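Local coordinates for protein acetylene hydratase (PDB 2E7Z) that hydrates acetylene to acetaldehyde, using a tungsten-bis(molybdopterin guanine dinucleotide) cofactor and a [4Fe-4S] cluster, at residues A[23-28]-A[48-53]; A[53-58]-A[613-618]; A[122-127]-A[341-346]; A[346-351]-A[378-383]. One frame throughout, in Å; residues are numbered along the deposited sequence.

Contact 1 of 4, residues A[23-28]-A[48-53]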
loop_
_atom_site.group_PDB
_atom_site.type_symbol
_atom_site.label_atom_id
_atom_site.label_comp_id
_atom_site.label_asym_id
_atom_site.label_seq_id
_atom_site.Cartn_x
_atom_site.Cartn_y
_atom_site.Cartn_z
ATOM N N GLY A 23 -0.494 -17.345 30.355
ATOM C CA GLY A 23 -1.071 -16.157 29.728
ATOM C C GLY A 23 -0.469 -15.754 28.389
ATOM O O GLY A 23 -1.060 -14.943 27.678
ATOM N N LYS A 24 0.703 -16.303 28.057
ATOM C CA LYS A 24 1.359 -16.033 26.774
ATOM C C LYS A 24 0.489 -16.612 25.655
ATOM O O LYS A 24 -0.104 -17.686 25.797
ATOM C CB LYS A 24 2.761 -16.636 26.711
ATOM C CG LYS A 24 3.833 -15.871 27.468
ATOM C CD LYS A 24 5.215 -16.503 27.225
ATOM C CE LYS A 24 6.156 -16.301 28.412
ATOM N NZ LYS A 24 6.719 -14.919 28.452
ATOM N N ILE A 25 0.391 -15.887 24.545
ATOM C CA ILE A 25 -0.332 -16.386 23.387
ATOM C C ILE A 25 0.633 -17.035 22.413
ATOM O O ILE A 25 1.554 -16.375 21.896
ATOM C CB ILE A 25 -1.145 -15.270 22.675
ATOM C CG1 ILE A 25 -2.079 -14.599 23.686
ATOM C CG2 ILE A 25 -1.896 -15.862 21.485
ATOM C CD1 ILE A 25 -2.754 -13.338 23.169
ATOM N N GLN A 26 0.413 -18.315 22.146
ATOM C CA GLN A 26 1.188 -19.025 21.162
ATOM C C GLN A 26 0.450 -18.992 19.830
ATOM O O GLN A 26 -0.732 -19.353 19.753
ATOM C CB GLN A 26 1.420 -20.464 21.617
ATOM C CG GLN A 26 2.041 -21.354 20.554
ATOM C CD GLN A 26 2.026 -22.814 20.954
ATOM O OE1 GLN A 26 3.061 -23.382 21.265
ATOM N NE2 GLN A 26 0.840 -23.417 20.977
ATOM N N THR A 27 1.145 -18.538 18.788
ATOM C CA THR A 27 0.613 -18.539 17.425
ATOM C C THR A 27 1.341 -19.575 16.573
ATOM O O THR A 27 2.558 -19.762 16.718
ATOM C CB THR A 27 0.768 -17.165 16.771
ATOM O OG1 THR A 27 2.104 -16.693 16.998
ATOM C CG2 THR A 27 -0.236 -16.168 17.356
ATOM N N LYS A 28 0.591 -20.275 15.727
ATOM C CA LYS A 28 1.158 -21.283 14.827
ATOM C C LYS A 28 0.390 -21.363 13.514
ATOM O O LYS A 28 -0.717 -20.830 13.401
ATOM C CB LYS A 28 1.212 -22.651 15.510
ATOM C CG LYS A 28 -0.131 -23.249 15.853
ATOM C CD LYS A 28 0.039 -24.607 16.542
ATOM C CE LYS A 28 0.970 -24.519 17.750
ATOM N NZ LYS A 28 0.982 -25.786 18.550
ATOM N N ASN A 48 6.055 -14.428 16.775
ATOM C CA ASN A 48 6.492 -13.595 17.878
ATOM C C ASN A 48 5.598 -12.383 18.112
ATOM O O ASN A 48 5.986 -11.457 18.806
ATOM C CB ASN A 48 7.930 -13.157 17.642
ATOM C CG ASN A 48 8.887 -14.337 17.644
ATOM O OD1 ASN A 48 9.118 -14.958 18.686
ATOM N ND2 ASN A 48 9.454 -14.650 16.484
ATOM N N ALA A 49 4.387 -12.403 17.557
ATOM C CA ALA A 49 3.497 -11.264 17.710
ATOM C C ALA A 49 3.142 -10.913 19.148
ATOM O O ALA A 49 2.926 -9.742 19.481
ATOM C CB ALA A 49 2.226 -11.459 16.861
ATOM N N ASP A 50 3.088 -11.926 20.014
ATOM C CA ASP A 50 2.744 -11.651 21.408
ATOM C C ASP A 50 3.829 -10.847 22.112
ATOM O O ASP A 50 3.526 -10.143 23.059
ATOM C CB ASP A 50 2.381 -12.920 22.191
ATOM C CG ASP A 50 1.450 -12.633 23.376
ATOM O OD1 ASP A 50 0.547 -11.779 23.202
ATOM O OD2 ASP A 50 1.648 -13.240 24.472
ATOM N N THR A 51 5.065 -10.897 21.605
ATOM C CA THR A 51 6.135 -10.061 22.193
ATOM C C THR A 51 5.892 -8.571 21.922
ATOM O O THR A 51 6.402 -7.703 22.640
ATOM C CB THR A 51 7.550 -10.411 21.690
ATOM O OG1 THR A 51 7.679 -9.990 20.327
ATOM C CG2 THR A 51 7.835 -11.914 21.811
ATOM N N ILE A 52 5.110 -8.298 20.874
ATOM C CA ILE A 52 4.670 -6.940 20.562
ATOM C C ILE A 52 3.402 -6.598 21.338
ATOM O O ILE A 52 3.324 -5.535 21.972
ATOM C CB ILE A 52 4.427 -6.793 19.064
ATOM C CG1 ILE A 52 5.688 -7.187 18.264
ATOM C CG2 ILE A 52 4.015 -5.341 18.731
ATOM C CD1 ILE A 52 6.967 -6.396 18.577
ATOM N N ARG A 53 2.407 -7.503 21.305
ATOM C CA ARG A 53 1.193 -7.268 22.084
ATOM C C ARG A 53 1.490 -6.983 23.572
ATOM O O ARG A 53 0.808 -6.166 24.208
ATOM C CB ARG A 53 0.215 -8.439 21.954
ATOM C CG ARG A 53 -1.122 -8.154 22.601
ATOM C CD ARG A 53 -1.905 -9.430 22.841
ATOM N NE ARG A 53 -1.604 -10.059 24.131
ATOM C CZ ARG A 53 -2.165 -9.700 25.285
ATOM N NH1 ARG A 53 -3.037 -8.696 25.342
ATOM N NH2 ARG A 53 -1.871 -10.388 26.388
HETATM O O HOH W 1 -0.110 -12.685 26.495
HETATM O O HOH W 2 2.785 -14.922 19.735
#

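Contact 2 of 4, residues A[53-58]-A[613-618]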
loop_
_atom_site.group_PDB
_atom_site.type_symbol
_atom_site.label_atom_id
_atom_site.label_comp_id
_atom_site.label_asym_id
_atom_site.label_seq_id
_atom_site.Cartn_x
_atom_site.Cartn_y
_atom_site.Cartn_z
ATOM N N ARG A 53 2.407 -7.503 21.305
ATOM C CA ARG A 53 1.193 -7.268 22.084
ATOM C C ARG A 53 1.490 -6.983 23.572
ATOM O O ARG A 53 0.808 -6.166 24.208
ATOM C CB ARG A 53 0.215 -8.439 21.954
ATOM C CG ARG A 53 -1.122 -8.154 22.601
ATOM C CD ARG A 53 -1.905 -9.430 22.841
ATOM N NE ARG A 53 -1.604 -10.059 24.131
ATOM C CZ ARG A 53 -2.165 -9.700 25.285
ATOM N NH1 ARG A 53 -3.037 -8.696 25.342
ATOM N NH2 ARG A 53 -1.871 -10.388 26.388
ATOM N N THR A 54 2.491 -7.677 24.131
ATOM C CA THR A 54 2.813 -7.530 25.553
ATOM C C THR A 54 4.057 -6.692 25.809
ATOM O O THR A 54 4.585 -6.702 26.923
ATOM C CB THR A 54 2.956 -8.907 26.276
ATOM O OG1 THR A 54 4.071 -9.616 25.731
ATOM C CG2 THR A 54 1.697 -9.725 26.062
ATOM N N HIS A 55 4.554 -5.997 24.796
ATOM C CA HIS A 55 5.807 -5.266 24.934
ATOM C C HIS A 55 5.709 -4.241 26.046
ATOM O O HIS A 55 4.687 -3.548 26.163
ATOM C CB HIS A 55 6.200 -4.582 23.608
ATOM C CG HIS A 55 7.654 -4.259 23.573
ATOM N ND1 HIS A 55 8.175 -3.135 24.170
ATOM C CD2 HIS A 55 8.703 -4.954 23.082
ATOM C CE1 HIS A 55 9.495 -3.155 24.054
ATOM N NE2 HIS A 55 9.836 -4.233 23.375
ATOM N N LYS A 56 6.752 -4.131 26.880
ATOM C CA LYS A 56 6.700 -3.164 27.985
ATOM C C LYS A 56 6.533 -1.726 27.519
ATOM O O LYS A 56 5.994 -0.908 28.255
ATOM C CB LYS A 56 7.930 -3.274 28.903
ATOM C CG LYS A 56 9.244 -2.935 28.229
ATOM C CD LYS A 56 10.439 -3.102 29.167
ATOM C CE LYS A 56 10.345 -2.202 30.397
ATOM N NZ LYS A 56 10.525 -0.753 30.080
ATOM N N ASP A 57 6.950 -1.426 26.281
ATOM C CA ASP A 57 6.821 -0.050 25.748
ATOM C C ASP A 57 5.518 0.205 25.018
ATOM O O ASP A 57 5.321 1.307 24.483
ATOM C CB ASP A 57 8.015 0.309 24.861
ATOM C CG ASP A 57 9.333 0.248 25.625
ATOM O OD1 ASP A 57 9.323 0.633 26.812
ATOM O OD2 ASP A 57 10.352 -0.182 25.040
ATOM N N ARG A 58 4.633 -0.794 24.965
ATOM C CA ARG A 58 3.348 -0.583 24.300
ATOM C C ARG A 58 2.571 0.513 25.029
ATOM O O ARG A 58 2.534 0.579 26.267
ATOM C CB ARG A 58 2.561 -1.894 24.264
ATOM C CG ARG A 58 1.241 -1.764 23.524
ATOM C CD ARG A 58 0.542 -3.089 23.400
ATOM N NE ARG A 58 -0.807 -2.827 22.821
ATOM C CZ ARG A 58 -1.849 -3.668 22.878
ATOM N NH1 ARG A 58 -1.731 -4.873 23.438
ATOM N NH2 ARG A 58 -3.036 -3.325 22.375
ATOM N N HIS A 613 10.386 -2.725 15.524
ATOM C CA HIS A 613 11.765 -2.360 15.902
ATOM C C HIS A 613 11.983 -2.222 17.420
ATOM O O HIS A 613 13.109 -1.969 17.858
ATOM C CB HIS A 613 12.204 -1.082 15.165
ATOM C CG HIS A 613 12.193 -1.202 13.674
ATOM N ND1 HIS A 613 12.814 -2.245 13.010
ATOM C CD2 HIS A 613 11.696 -0.383 12.713
ATOM C CE1 HIS A 613 12.652 -2.085 11.707
ATOM N NE2 HIS A 613 11.996 -0.957 11.502
ATOM N N GLN A 614 10.920 -2.331 18.220
ATOM C CA GLN A 614 11.057 -2.294 19.685
ATOM C C GLN A 614 12.038 -3.399 20.135
ATOM O O GLN A 614 12.098 -4.448 19.481
ATOM C CB GLN A 614 9.687 -2.495 20.338
ATOM C CG GLN A 614 8.846 -1.230 20.378
ATOM C CD GLN A 614 8.231 -0.880 19.007
ATOM O OE1 GLN A 614 8.001 -1.763 18.149
ATOM N NE2 GLN A 614 7.955 0.408 18.802
ATOM N N PRO A 615 12.830 -3.160 21.219
ATOM C CA PRO A 615 13.745 -4.191 21.697
ATOM C C PRO A 615 13.042 -5.535 21.848
ATOM O O PRO A 615 11.994 -5.624 22.489
ATOM C CB PRO A 615 14.206 -3.652 23.058
ATOM C CG PRO A 615 14.207 -2.172 22.882
ATOM C CD PRO A 615 12.963 -1.916 22.004
ATOM N N GLY A 616 13.612 -6.570 21.244
ATOM C CA GLY A 616 13.058 -7.909 21.356
ATOM C C GLY A 616 13.603 -8.826 20.301
ATOM O O GLY A 616 14.494 -8.443 19.514
ATOM N N ILE A 617 13.054 -10.037 20.265
ATOM C CA ILE A 617 13.502 -11.083 19.347
ATOM C C ILE A 617 13.481 -10.656 17.882
ATOM O O ILE A 617 14.427 -10.930 17.144
ATOM C CB ILE A 617 12.741 -12.436 19.592
ATOM C CG1 ILE A 617 13.314 -13.577 18.735
ATOM C CG2 ILE A 617 11.224 -12.267 19.437
ATOM C CD1 ILE A 617 12.939 -14.975 19.231
ATOM N N LEU A 618 12.417 -9.964 17.459
ATOM C CA LEU A 618 12.350 -9.557 16.069
ATOM C C LEU A 618 13.421 -8.511 15.718
ATOM O O LEU A 618 14.106 -8.639 14.682
ATOM C CB LEU A 618 10.944 -9.039 15.747
ATOM C CG LEU A 618 9.855 -10.120 15.801
ATOM C CD1 LEU A 618 8.472 -9.465 15.669
ATOM C CD2 LEU A 618 10.038 -11.150 14.695
#

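Contact 3 of 4, residues A[122-127]-A[341-346]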
loop_
_atom_site.group_PDB
_atom_site.type_symbol
_atom_site.label_atom_id
_atom_site.label_comp_id
_atom_site.label_asym_id
_atom_site.label_seq_id
_atom_site.Cartn_x
_atom_site.Cartn_y
_atom_site.Cartn_z
ATOM N N PHE A 122 -17.512 9.529 9.175
ATOM C CA PHE A 122 -17.254 10.664 10.040
ATOM C C PHE A 122 -16.705 11.865 9.287
ATOM O O PHE A 122 -17.211 12.988 9.438
ATOM C CB PHE A 122 -16.258 10.227 11.144
ATOM C CG PHE A 122 -15.735 11.350 11.986
ATOM C CD1 PHE A 122 -16.530 11.919 12.976
ATOM C CD2 PHE A 122 -14.441 11.816 11.824
ATOM C CE1 PHE A 122 -16.078 12.976 13.733
ATOM C CE2 PHE A 122 -13.952 12.860 12.617
ATOM C CZ PHE A 122 -14.782 13.439 13.564
ATOM N N MET A 123 -15.685 11.641 8.454
ATOM C CA MET A 123 -15.102 12.748 7.716
ATOM C C MET A 123 -16.128 13.381 6.769
ATOM O O MET A 123 -16.158 14.603 6.635
ATOM C CB MET A 123 -13.890 12.300 6.906
ATOM C CG MET A 123 -12.733 11.861 7.810
ATOM S SD MET A 123 -11.248 11.488 6.814
ATOM C CE MET A 123 -10.727 13.170 6.366
ATOM N N ASN A 124 -16.959 12.551 6.132
ATOM C CA ASN A 124 -17.934 13.054 5.145
ATOM C C ASN A 124 -19.041 13.836 5.806
ATOM O O ASN A 124 -19.503 14.820 5.246
ATOM C CB ASN A 124 -18.432 11.884 4.298
ATOM C CG ASN A 124 -17.365 11.412 3.311
ATOM O OD1 ASN A 124 -16.474 12.186 2.949
ATOM N ND2 ASN A 124 -17.465 10.162 2.857
ATOM N N LEU A 125 -19.400 13.450 7.029
ATOM C CA LEU A 125 -20.366 14.213 7.803
ATOM C C LEU A 125 -19.764 15.512 8.332
ATOM O O LEU A 125 -20.455 16.527 8.395
ATOM C CB LEU A 125 -20.929 13.379 8.966
ATOM C CG LEU A 125 -21.799 12.216 8.493
ATOM C CD1 LEU A 125 -21.984 11.192 9.564
ATOM C CD2 LEU A 125 -23.188 12.746 8.058
ATOM N N LEU A 126 -18.499 15.501 8.738
ATOM C CA LEU A 126 -17.885 16.755 9.160
ATOM C C LEU A 126 -17.695 17.713 7.991
ATOM O O LEU A 126 -17.833 18.930 8.160
ATOM C CB LEU A 126 -16.512 16.507 9.764
ATOM C CG LEU A 126 -16.340 16.071 11.206
ATOM C CD1 LEU A 126 -14.836 16.142 11.519
ATOM C CD2 LEU A 126 -17.109 16.886 12.261
ATOM N N GLY A 127 -17.364 17.166 6.819
ATOM C CA GLY A 127 -17.141 17.931 5.585
ATOM C C GLY A 127 -15.704 17.946 5.121
ATOM O O GLY A 127 -15.321 18.793 4.337
ATOM N N GLU A 341 -21.749 10.166 -0.639
ATOM C CA GLU A 341 -22.698 11.083 -1.263
ATOM C C GLU A 341 -23.025 12.252 -0.348
ATOM O O GLU A 341 -23.308 13.347 -0.863
ATOM C CB GLU A 341 -23.947 10.385 -1.805
ATOM C CG GLU A 341 -24.840 11.317 -2.604
ATOM C CD GLU A 341 -24.265 11.685 -3.958
ATOM O OE1 GLU A 341 -24.075 10.777 -4.781
ATOM O OE2 GLU A 341 -24.055 12.891 -4.222
ATOM N N ALA A 342 -22.922 12.074 0.966
ATOM C CA ALA A 342 -23.192 13.126 1.916
ATOM C C ALA A 342 -22.212 14.281 1.882
ATOM O O ALA A 342 -22.570 15.373 2.306
ATOM C CB ALA A 342 -23.289 12.585 3.324
ATOM N N LEU A 343 -20.975 14.037 1.444
ATOM C CA LEU A 343 -19.994 15.118 1.386
ATOM C C LEU A 343 -20.357 16.067 0.238
ATOM O O LEU A 343 -20.454 15.634 -0.915
ATOM C CB LEU A 343 -18.619 14.566 1.122
ATOM C CG LEU A 343 -17.444 15.543 1.112
ATOM C CD1 LEU A 343 -17.265 16.191 2.477
ATOM C CD2 LEU A 343 -16.198 14.813 0.704
ATOM N N PRO A 344 -20.604 17.360 0.542
ATOM C CA PRO A 344 -21.023 18.268 -0.537
ATOM C C PRO A 344 -20.019 18.375 -1.671
ATOM O O PRO A 344 -18.807 18.304 -1.428
ATOM C CB PRO A 344 -21.134 19.620 0.193
ATOM C CG PRO A 344 -21.483 19.260 1.581
ATOM C CD PRO A 344 -20.593 18.049 1.844
ATOM N N GLU A 345 -20.519 18.621 -2.887
ATOM C CA GLU A 345 -19.656 18.698 -4.062
ATOM C C GLU A 345 -18.574 19.759 -3.856
ATOM O O GLU A 345 -17.407 19.552 -4.203
ATOM C CB GLU A 345 -20.491 19.004 -5.335
ATOM C CG GLU A 345 -21.092 20.385 -5.385
ATOM C CD GLU A 345 -21.613 20.780 -6.780
ATOM O OE1 GLU A 345 -22.452 20.050 -7.358
ATOM O OE2 GLU A 345 -21.182 21.841 -7.292
ATOM N N GLU A 346 -18.943 20.873 -3.239
ATOM C CA GLU A 346 -17.984 21.942 -2.960
ATOM C C GLU A 346 -16.799 21.440 -2.145
ATOM O O GLU A 346 -15.656 21.810 -2.428
ATOM C CB GLU A 346 -18.685 23.142 -2.304
ATOM C CG GLU A 346 -19.699 23.847 -3.213
ATOM C CD GLU A 346 -21.158 23.359 -3.076
ATOM O OE1 GLU A 346 -21.447 22.197 -2.655
ATOM O OE2 GLU A 346 -22.030 24.174 -3.435
HETATM O O HOH W 3 -21.844 16.279 4.908
#

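Contact 4 of 4, residues A[346-351]-A[378-383]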
loop_
_atom_site.group_PDB
_atom_site.type_symbol
_atom_site.label_atom_id
_atom_site.label_comp_id
_atom_site.label_asym_id
_atom_site.label_seq_id
_atom_site.Cartn_x
_atom_site.Cartn_y
_atom_site.Cartn_z
ATOM N N GLU A 346 -18.943 20.873 -3.239
ATOM C CA GLU A 346 -17.984 21.942 -2.960
ATOM C C GLU A 346 -16.799 21.440 -2.145
ATOM O O GLU A 346 -15.656 21.810 -2.428
ATOM C CB GLU A 346 -18.685 23.142 -2.304
ATOM C CG GLU A 346 -19.699 23.847 -3.213
ATOM C CD GLU A 346 -21.158 23.359 -3.076
ATOM O OE1 GLU A 346 -21.447 22.197 -2.655
ATOM O OE2 GLU A 346 -22.030 24.174 -3.435
ATOM N N LYS A 347 -17.081 20.602 -1.145
ATOM C CA LYS A 347 -16.005 20.013 -0.328
ATOM C C LYS A 347 -15.200 18.942 -1.109
ATOM O O LYS A 347 -13.969 18.866 -0.996
ATOM C CB LYS A 347 -16.590 19.429 0.955
ATOM C CG LYS A 347 -17.239 20.448 1.892
ATOM C CD LYS A 347 -16.311 21.621 2.229
ATOM C CE LYS A 347 -16.957 22.574 3.231
ATOM N NZ LYS A 347 -16.162 23.806 3.485
ATOM N N LYS A 348 -15.889 18.132 -1.919
ATOM C CA LYS A 348 -15.166 17.185 -2.782
ATOM C C LYS A 348 -14.157 17.919 -3.651
ATOM O O LYS A 348 -13.009 17.484 -3.808
ATOM C CB LYS A 348 -16.122 16.346 -3.640
ATOM C CG LYS A 348 -17.032 15.414 -2.850
ATOM C CD LYS A 348 -17.626 14.382 -3.759
ATOM C CE LYS A 348 -18.386 13.298 -3.033
ATOM N NZ LYS A 348 -19.789 13.718 -2.781
ATOM N N LYS A 349 -14.606 19.025 -4.255
ATOM C CA LYS A 349 -13.738 19.796 -5.137
ATOM C C LYS A 349 -12.484 20.350 -4.459
ATOM O O LYS A 349 -11.462 20.544 -5.126
ATOM C CB LYS A 349 -14.560 20.915 -5.838
ATOM C CG LYS A 349 -15.547 20.409 -6.873
ATOM C CD LYS A 349 -16.416 21.560 -7.435
ATOM C CE LYS A 349 -17.724 21.706 -6.653
ATOM N NZ LYS A 349 -18.477 22.964 -6.929
ATOM N N LEU A 350 -12.545 20.549 -3.138
ATOM C CA LEU A 350 -11.426 21.131 -2.396
ATOM C C LEU A 350 -10.359 20.102 -2.090
ATOM O O LEU A 350 -9.262 20.463 -1.649
ATOM C CB LEU A 350 -11.866 21.696 -1.040
ATOM C CG LEU A 350 -12.673 23.008 -1.047
ATOM C CD1 LEU A 350 -13.125 23.363 0.369
ATOM C CD2 LEU A 350 -11.897 24.148 -1.674
ATOM N N GLN A 351 -10.678 18.821 -2.267
ATOM C CA GLN A 351 -9.754 17.759 -1.872
ATOM C C GLN A 351 -8.346 18.090 -2.318
ATOM O O GLN A 351 -8.107 18.339 -3.494
ATOM C CB GLN A 351 -10.200 16.436 -2.468
ATOM C CG GLN A 351 -9.430 15.227 -1.868
ATOM C CD GLN A 351 -10.110 13.933 -2.253
ATOM O OE1 GLN A 351 -10.419 13.719 -3.431
ATOM N NE2 GLN A 351 -10.372 13.079 -1.284
ATOM N N VAL A 378 -23.094 0.763 -6.508
ATOM C CA VAL A 378 -22.429 1.668 -5.576
ATOM C C VAL A 378 -21.812 2.776 -6.408
ATOM O O VAL A 378 -20.878 2.532 -7.166
ATOM C CB VAL A 378 -21.339 0.932 -4.748
ATOM C CG1 VAL A 378 -20.529 1.905 -3.968
ATOM C CG2 VAL A 378 -21.996 -0.055 -3.794
ATOM N N LYS A 379 -22.341 3.986 -6.266
ATOM C CA LYS A 379 -21.880 5.133 -7.044
ATOM C C LYS A 379 -20.435 5.474 -6.714
ATOM O O LYS A 379 -19.626 5.730 -7.611
ATOM C CB LYS A 379 -22.757 6.346 -6.776
ATOM C CG LYS A 379 -22.273 7.598 -7.487
ATOM C CD LYS A 379 -23.271 8.719 -7.328
ATOM C CE LYS A 379 -22.694 10.007 -7.841
ATOM N NZ LYS A 379 -23.674 11.101 -7.668
ATOM N N TYR A 380 -20.114 5.492 -5.419
ATOM C CA TYR A 380 -18.764 5.766 -4.951
ATOM C C TYR A 380 -18.150 4.454 -4.464
ATOM O O TYR A 380 -18.242 4.120 -3.286
ATOM C CB TYR A 380 -18.775 6.800 -3.813
ATOM C CG TYR A 380 -19.243 8.157 -4.269
ATOM C CD1 TYR A 380 -18.371 9.029 -4.913
ATOM C CD2 TYR A 380 -20.568 8.560 -4.073
ATOM C CE1 TYR A 380 -18.771 10.277 -5.305
ATOM C CE2 TYR A 380 -20.996 9.818 -4.499
ATOM C CZ TYR A 380 -20.081 10.664 -5.118
ATOM O OH TYR A 380 -20.417 11.923 -5.524
ATOM N N PHE A 381 -17.518 3.714 -5.367
ATOM C CA PHE A 381 -17.004 2.385 -5.097
ATOM C C PHE A 381 -15.625 2.631 -4.539
ATOM O O PHE A 381 -14.701 2.990 -5.250
ATOM C CB PHE A 381 -16.983 1.592 -6.411
ATOM C CG PHE A 381 -16.310 0.248 -6.343
ATOM C CD1 PHE A 381 -16.190 -0.475 -5.166
ATOM C CD2 PHE A 381 -15.833 -0.333 -7.526
ATOM C CE1 PHE A 381 -15.564 -1.721 -5.164
ATOM C CE2 PHE A 381 -15.224 -1.587 -7.531
ATOM C CZ PHE A 381 -15.096 -2.289 -6.347
ATOM N N HIS A 382 -15.498 2.460 -3.221
ATOM C CA HIS A 382 -14.230 2.675 -2.508
ATOM C C HIS A 382 -13.414 1.408 -2.708
ATOM O O HIS A 382 -13.337 0.563 -1.820
ATOM C CB HIS A 382 -14.500 2.937 -1.031
ATOM C CG HIS A 382 -13.276 3.287 -0.258
ATOM N ND1 HIS A 382 -12.531 2.336 0.407
ATOM C CD2 HIS A 382 -12.671 4.478 -0.038
ATOM C CE1 HIS A 382 -11.532 2.942 1.035
ATOM N NE2 HIS A 382 -11.585 4.236 0.769
ATOM N N ASN A 383 -12.811 1.281 -3.888
ATOM C CA ASN A 383 -12.089 0.065 -4.243
ATOM C C ASN A 383 -10.674 0.082 -3.680
ATOM O O ASN A 383 -9.796 0.817 -4.163
ATOM C CB ASN A 383 -12.129 -0.032 -5.768
ATOM C CG ASN A 383 -11.667 -1.390 -6.341
ATOM O OD1 ASN A 383 -11.390 -1.455 -7.536
ATOM N ND2 ASN A 383 -11.591 -2.447 -5.537
#

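Contact 1 of 4, residues A[23-28]-A[48-53]
The carboxylate of D50 takes the backbone N-H of I25: N of I25 to OD2 of D50 is 2.9 Å, and the N-H...O angle of 179° makes the bond straight. The amide comes down on OD2 from above the carboxylate plane, 66° out of it. The I25 side chain lies across that of D50 at about a right angle, and its CD1 reaches past the carboxylate to within 3.6 Å of NE of R53. Water 1 adds a second link, donating to O of G23 and OD2 of D50 and accepting from NH2 of R53. These bonds dock the short helix 49-53 on 25-29, an outermost strand of the N-terminal three-stranded antiparallel sheet; A17 of the neighbouring strand 14-19 also touches I25. Water 2 bridges the backbones, from O of I25 to N of D50. One shell out, NE of R53 lies 2.9 Å from OD1 of D50, in the guanidinium plane, forming a salt bridge that, with the bonds to OD2, probably holds the carboxylate's rotation. The R53 chain bends at chi3 (88°) to bring NE there, while NH1 makes a further salt bridge to E461. With an alanine at D50, the I25 amide would probably be left without its acceptor and R53 without one of its two carboxylate partners.

Contact 2 of 4, residues A[53-58]-A[613-618]
With CG anti to the backbone N (chi1 -160°) and the ring turned by a chi2 of -82°, H55 presents NE2 to the backbone of P615 and one ring face to Q614. NE2 of H55 donates to O of P615 at 2.7 Å. The oxygen lies 2° out of the imidazole plane and accepts the N-H on a lone pair, in the carbonyl plane, although the N-H...O angle of 153° shows some bend. Above the ring, CB of Q614 makes a CH-pi contact 3.7 Å from the centroid of H55, displaced toward the rim. The bond and the methylene join the loop after helix 49-53 to the segment leading into helix 617-621, in the molybdopterin dinucleotide-binding region. H55 also opens a type I beta turn ending at R58; within it, N of D57 donates to ND1 of H55 at 3.0 Å. One ring nitrogen therefore donates while the other accepts, which is consistent with a neutral imidazole protonated at NE2.

Contact 3 of 4, residues A[122-127]-A[341-346]
The flat carboxamide of N124 meets L343 through its oxygen: OD1 lies 3.5 Å from CD2 and 3.7 Å from CB of L343, and the two side chains cross at about a right angle. The amide's nitrogen, ND2, donates to the backbone O of Q338, a bond that fixes which end of the amide faces the leucine. The F122 ring, which does not meet 341-346, has CG of L126 over one face, offset toward the rim, and packs on I495, L498 and A499 of helix 491-501. L343 sends its two methyls to different partners; a chi1 of -176° swings the branch away from the backbone N, and CD1 reaches C of G127 at 3.5 Å. The contact thus sets the C-terminal end of helix 118-126 against the link between a 3-10 segment and helix 345-350, whose N-cap position is held by P344. G127 leaves the helix with a positive phi of 111°, a conformation in which any side chain would collide with the carbonyl oxygen of L126. Water 3 joins the two backbones, donating to O of N124 and to O of A342, each at 2.8 Å. Y362 of helix 362-365 touches both N124 and L343.

Contact 4 of 4, residues A[346-351]-A[378-383]
Helix 345-350 meets the irregular loop between helices 369-376 and 391-400 through one lysine-tyrosine pair, K348 and Y380, both buried. The backbones stay well apart, with the CA atoms of K348 and Y380 12.2 Å from each other, and the two side chains span the gap from opposite directions. K348 is extended up to its last torsion, where chi4 (86°) bends NZ aside from the line of the chain. NZ of K348 lies 3.3 Å from OH of Y380, a weak hydrogen bond with the lysine as donor. The methylene next to it adds apolar contact: CE of K348 is 3.8 Å from CZ of Y380 and equally close to CE1, approaching the ring obliquely. The stronger partners of the ammonium are backbone carbonyls, O of L343 and O of H340, so two carbonyl oxygens and, weakly, a hydroxyl take up this buried ammonium and probably stabilise it. On the tyrosine side, CG of K379 lies over one face of the ring, 3.8 Å above its plane and toward the rim. A methionine in place of K348 would probably leave those two carbonyls without their shared donor and the tyrosine hydroxyl without its weak one. The arrangement is that of a buried lysine reaching back from the first turn of its helix to carbonyls of the preceding segment, with a loop tyrosine laid against its end.

The four contacts form two pairs at widely separated places in the fold. Contacts 1 and 2 have centres 11 Å apart, share R53, and touch where N48 packs on I617 and L618. Contacts 3 and 4, with centres 9 Å apart, share E346 and helix 345-350; the salt bridge from E341 to K379 also ties them. Between the pairs, centres lie about 39 to 41 Å apart, and contacts 3 and 4 are nested within the long loop that contact 2 closes. The first pair lies nearer the cofactors: Q614 is about 6 Å and R53 about 9 Å from a bound molybdopterin guanine dinucleotide, side chain to ligand. The second pair is remote from the annotated sites.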